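Side-chain contacts in suppressor of RNA silencing p3 (PDB 3AJF), which suppresses RNA-mediated gene silencing in the host, presumably by binding double-stranded RNA; this chain is the helical domain of the homodimeric protein: residues D25-N28 with E29-S33; D48-N51 with L52-F55. All coordinates share one frame; numbering follows the deposited sequence.

Contact 1 (D25-N28 with E29-S33); sequences DILN and ERHPS. With SO4 (sulfate ion), chain E.
L27 sets CG opposite the backbone N (chi1 173°), whereas H31 sets CG beside its backbone N and opposite the carbonyl carbon (chi1 -61°). So placed, one turn apart at this C-terminal end of helix 17-30, the leucine methyl CD1 comes within 4.1 Å of the imidazole CD2, the two side chains crossing at a slant. H31 is the first residue with non-helical backbone angles, yet its N still donates to L27 O at 2.8 Å, the last of three successive i to i+4 bonds after E29 N to D25 O and R30 N to I26 O. P32 has no amide hydrogen, which prevents N28 O from continuing the series; instead P32 CA lies 3.2 Å from N28 O as a CA-H...O contact. The N28 amide turns toward the chain beyond, where ND2 donates to F34 O. A sulfate, probably from the crystallisation liquor, is bound by H31 and by K57. The R30 guanidinium is modelled too close to this anion, so its geometry there is doubtful. The imidazole presents an edge to the sulfur, and H31 NE2 makes a long, weak bond of 3.3 Å to sulfate O2.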
loop_
_atom_site.group_PDB
_atom_site.type_symbol
_atom_site.label_atom_id
_atom_site.label_comp_id
_atom_site.label_asym_id
_atom_site.label_seq_id
_atom_site.Cartn_x
_atom_site.Cartn_y
_atom_site.Cartn_z
ATOM N N ASP A 25 15.377 -5.029 5.953
ATOM C CA ASP A 25 16.308 -4.320 6.838
ATOM C C ASP A 25 15.673 -3.042 7.401
ATOM O O ASP A 25 15.825 -2.726 8.595
ATOM C CB ASP A 25 17.575 -3.956 6.084
ATOM C CG ASP A 25 18.510 -5.119 5.927
ATOM O OD1 ASP A 25 18.254 -6.179 6.546
ATOM O OD2 ASP A 25 19.521 -4.982 5.198
ATOM N N ILE A 26 14.980 -2.317 6.527
ATOM C CA ILE A 26 14.353 -1.048 6.889
ATOM C C ILE A 26 13.178 -1.321 7.809
ATOM O O ILE A 26 13.045 -0.677 8.842
ATOM C CB ILE A 26 13.952 -0.270 5.599
ATOM C CG1 ILE A 26 15.228 0.297 4.955
ATOM C CG2 ILE A 26 12.935 0.825 5.892
ATOM C CD1 ILE A 26 15.062 0.945 3.566
ATOM N N LEU A 27 12.339 -2.305 7.447
ATOM C CA LEU A 27 11.181 -2.685 8.261
ATOM C C LEU A 27 11.629 -3.138 9.658
ATOM O O LEU A 27 11.062 -2.724 10.685
ATOM C CB LEU A 27 10.374 -3.785 7.555
ATOM C CG LEU A 27 9.224 -4.445 8.298
ATOM C CD1 LEU A 27 8.220 -3.393 8.745
ATOM C CD2 LEU A 27 8.578 -5.425 7.380
ATOM N N ASN A 28 12.657 -3.973 9.679
ATOM C CA ASN A 28 13.144 -4.564 10.919
ATOM C C ASN A 28 13.863 -3.531 11.792
ATOM O O ASN A 28 13.840 -3.619 13.024
ATOM C CB ASN A 28 14.049 -5.789 10.628
ATOM C CG ASN A 28 14.628 -6.416 11.898
ATOM O OD1 ASN A 28 15.800 -6.202 12.219
ATOM N ND2 ASN A 28 13.818 -7.201 12.615
ATOM N N GLU A 29 14.496 -2.538 11.159
ATOM C CA GLU A 29 15.115 -1.461 11.934
ATOM C C GLU A 29 14.019 -0.658 12.655
ATOM O O GLU A 29 14.153 -0.383 13.854
ATOM C CB GLU A 29 15.923 -0.553 11.015
ATOM C CG GLU A 29 16.824 0.483 11.709
ATOM C CD GLU A 29 17.865 1.080 10.722
ATOM O OE1 GLU A 29 18.217 0.381 9.724
ATOM O OE2 GLU A 29 18.335 2.236 10.940
ATOM N N ARG A 30 12.952 -0.298 11.927
ATOM C CA ARG A 30 11.829 0.466 12.519
ATOM C C ARG A 30 11.095 -0.402 13.553
ATOM O O ARG A 30 10.711 0.086 14.608
ATOM C CB ARG A 30 10.859 1.008 11.444
ATOM C CG ARG A 30 9.849 2.119 11.947
ATOM C CD ARG A 30 10.396 3.550 11.851
ATOM N NE ARG A 30 9.496 4.580 12.420
ATOM C CZ ARG A 30 8.188 4.445 12.467
ATOM N NH1 ARG A 30 7.660 3.345 11.970
ATOM N NH2 ARG A 30 7.413 5.388 12.985
ATOM N N HIS A 31 10.967 -1.700 13.275
ATOM C CA HIS A 31 10.218 -2.603 14.160
ATOM C C HIS A 31 11.046 -3.852 14.435
ATOM O O HIS A 31 10.909 -4.859 13.723
ATOM C CB HIS A 31 8.851 -3.006 13.541
ATOM C CG HIS A 31 7.926 -1.861 13.287
ATOM N ND1 HIS A 31 7.130 -1.317 14.270
ATOM C CD2 HIS A 31 7.653 -1.168 12.159
ATOM C CE1 HIS A 31 6.433 -0.312 13.767
ATOM N NE2 HIS A 31 6.717 -0.214 12.481
ATOM N N PRO A 32 11.931 -3.794 15.449
ATOM C CA PRO A 32 12.813 -4.933 15.736
ATOM C C PRO A 32 12.105 -6.276 15.992
ATOM O O PRO A 32 12.704 -7.327 15.763
ATOM C CB PRO A 32 13.629 -4.452 16.974
ATOM C CG PRO A 32 13.570 -2.926 16.840
ATOM C CD PRO A 32 12.220 -2.627 16.310
ATOM N N SER A 33 10.851 -6.260 16.435
ATOM C CA SER A 33 10.139 -7.515 16.683
ATOM C C SER A 33 9.529 -8.100 15.398
ATOM O O SER A 33 9.010 -9.233 15.394
ATOM C CB SER A 33 9.110 -7.375 17.821
ATOM O OG SER A 33 8.070 -6.461 17.493
HETATM S S SO4 E . 4.954 2.742 11.428
HETATM O O1 SO4 E . 3.975 1.684 11.654
HETATM O O2 SO4 E . 6.030 2.310 10.543
HETATM O O3 SO4 E . 5.457 3.142 12.731
HETATM O O4 SO4 E . 4.326 3.897 10.803
#

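Contact 2 (D48-N51 with L52-F55); sequences DPEN and LSVF
L52 N donates to D48 O at 3.0 Å, with the donor nearly on the line of the C=O bond, and this closes the first turn of helix 49-64. D48 supplies a second bond through its side chain: N51 N donates to D48 OD1 at 3.1 Å, reaching the oxygen on its anti side and 23° out of the carboxylate plane. S53 follows, its N bonded to P49 O and its CB 3.3 Å from E50 O. E50 bends back at chi2 (68°), which carries OE1 alongside the helix to 3.8 Å from S53 CB. The same OE1 lies 4.0 Å from V54 CG2, a contact between the carboxylate oxygen and a methyl group. V54 places this methyl beside its own backbone N, where it also rests 3.5 Å from E50 O, the acceptor of V54 N. F55 completes the run: its N bonds to N51 O with an N-H...O angle of 171°, while its ring leads away from the first turn toward F23 and Y84. Bonding of D48 OD1 to the amide three residues on, with P49 at the first helical position, is characteristic of an aspartate N-cap.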
loop_
_atom_site.group_PDB
_atom_site.type_symbol
_atom_site.label_atom_id
_atom_site.label_comp_id
_atom_site.label_asym_id
_atom_site.label_seq_id
_atom_site.Cartn_x
_atom_site.Cartn_y
_atom_site.Cartn_z
ATOM N N ASP A 48 -2.285 -11.211 9.496
ATOM C CA ASP A 48 -2.629 -10.272 10.543
ATOM C C ASP A 48 -2.731 -8.893 9.913
ATOM O O ASP A 48 -1.750 -8.428 9.341
ATOM C CB ASP A 48 -1.553 -10.243 11.637
ATOM C CG ASP A 48 -1.986 -9.431 12.842
ATOM O OD1 ASP A 48 -1.911 -8.191 12.796
ATOM O OD2 ASP A 48 -2.415 -10.043 13.847
ATOM N N PRO A 49 -3.903 -8.222 10.044
ATOM C CA PRO A 49 -4.052 -6.881 9.434
ATOM C C PRO A 49 -3.095 -5.840 10.016
ATOM O O PRO A 49 -2.628 -4.961 9.285
ATOM C CB PRO A 49 -5.505 -6.508 9.757
ATOM C CG PRO A 49 -5.799 -7.285 11.050
ATOM C CD PRO A 49 -5.133 -8.628 10.770
ATOM N N GLU A 50 -2.828 -5.886 11.326
ATOM C CA GLU A 50 -1.846 -4.938 11.901
ATOM C C GLU A 50 -0.415 -5.159 11.357
ATOM O O GLU A 50 0.259 -4.196 11.022
ATOM C CB GLU A 50 -1.865 -4.917 13.442
ATOM C CG GLU A 50 -0.644 -4.187 14.115
ATOM C CD GLU A 50 -0.567 -2.638 13.902
ATOM O OE1 GLU A 50 -0.906 -2.120 12.803
ATOM O OE2 GLU A 50 -0.107 -1.925 14.843
ATOM N N ASN A 51 0.046 -6.405 11.276
ATOM C CA ASN A 51 1.372 -6.684 10.737
ATOM C C ASN A 51 1.483 -6.295 9.274
ATOM O O ASN A 51 2.524 -5.779 8.832
ATOM C CB ASN A 51 1.734 -8.152 10.891
ATOM C CG ASN A 51 1.976 -8.560 12.378
ATOM O OD1 ASN A 51 2.064 -7.715 13.264
ATOM N ND2 ASN A 51 2.071 -9.862 12.624
ATOM N N LEU A 52 0.429 -6.566 8.510
ATOM C CA LEU A 52 0.420 -6.178 7.093
ATOM C C LEU A 52 0.470 -4.643 6.964
ATOM O O LEU A 52 1.127 -4.131 6.105
ATOM C CB LEU A 52 -0.807 -6.739 6.349
ATOM C CG LEU A 52 -0.965 -6.318 4.865
ATOM C CD1 LEU A 52 0.199 -6.823 3.984
ATOM C CD2 LEU A 52 -2.303 -6.783 4.289
ATOM N N SER A 53 -0.256 -3.930 7.825
ATOM C CA SER A 53 -0.250 -2.465 7.849
ATOM C C SER A 53 1.152 -1.911 8.033
ATOM O O SER A 53 1.574 -0.986 7.311
ATOM C CB SER A 53 -1.129 -1.944 8.988
ATOM O OG SER A 53 -0.980 -0.543 9.094
ATOM N N VAL A 54 1.875 -2.468 8.998
ATOM C CA VAL A 54 3.253 -2.080 9.284
ATOM C C VAL A 54 4.218 -2.389 8.090
ATOM O O VAL A 54 5.031 -1.536 7.685
ATOM C CB VAL A 54 3.691 -2.776 10.575
ATOM C CG1 VAL A 54 5.172 -2.698 10.757
ATOM C CG2 VAL A 54 2.962 -2.159 11.796
ATOM N N PHE A 55 4.112 -3.592 7.531
ATOM C CA PHE A 55 4.841 -4.022 6.315
ATOM C C PHE A 55 4.619 -3.042 5.162
ATOM O O PHE A 55 5.581 -2.539 4.567
ATOM C CB PHE A 55 4.309 -5.411 5.972
ATOM C CG PHE A 55 4.835 -6.050 4.700
ATOM C CD1 PHE A 55 5.998 -6.821 4.711
ATOM C CD2 PHE A 55 4.054 -6.025 3.513
ATOM C CE1 PHE A 55 6.447 -7.500 3.529
ATOM C CE2 PHE A 55 4.490 -6.693 2.335
ATOM C CZ PHE A 55 5.669 -7.427 2.343
#

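In the fold
Contact 1 comes first along the chain, at the C-terminal end of helix 17-30, and contact 2 follows at the start of helix 49-64; helix 36-44 lies between them in sequence. Their centres are about 13 Å apart, but their side chains touch: H31 CD2 approaches V54 CG1 at 3.2 Å, L27 CD1 meets the same methyl at 3.7 Å, and L27 CD2 reaches F55 CD1 at 4.0 Å. The end of one helix is thus packed against the beginning of another within the helical domain. Contact 2 also reaches the dimer partner, with E50 on H65 and S53 on S64 of the second subunit, whereas no other subunit of the assembly touches contact 1.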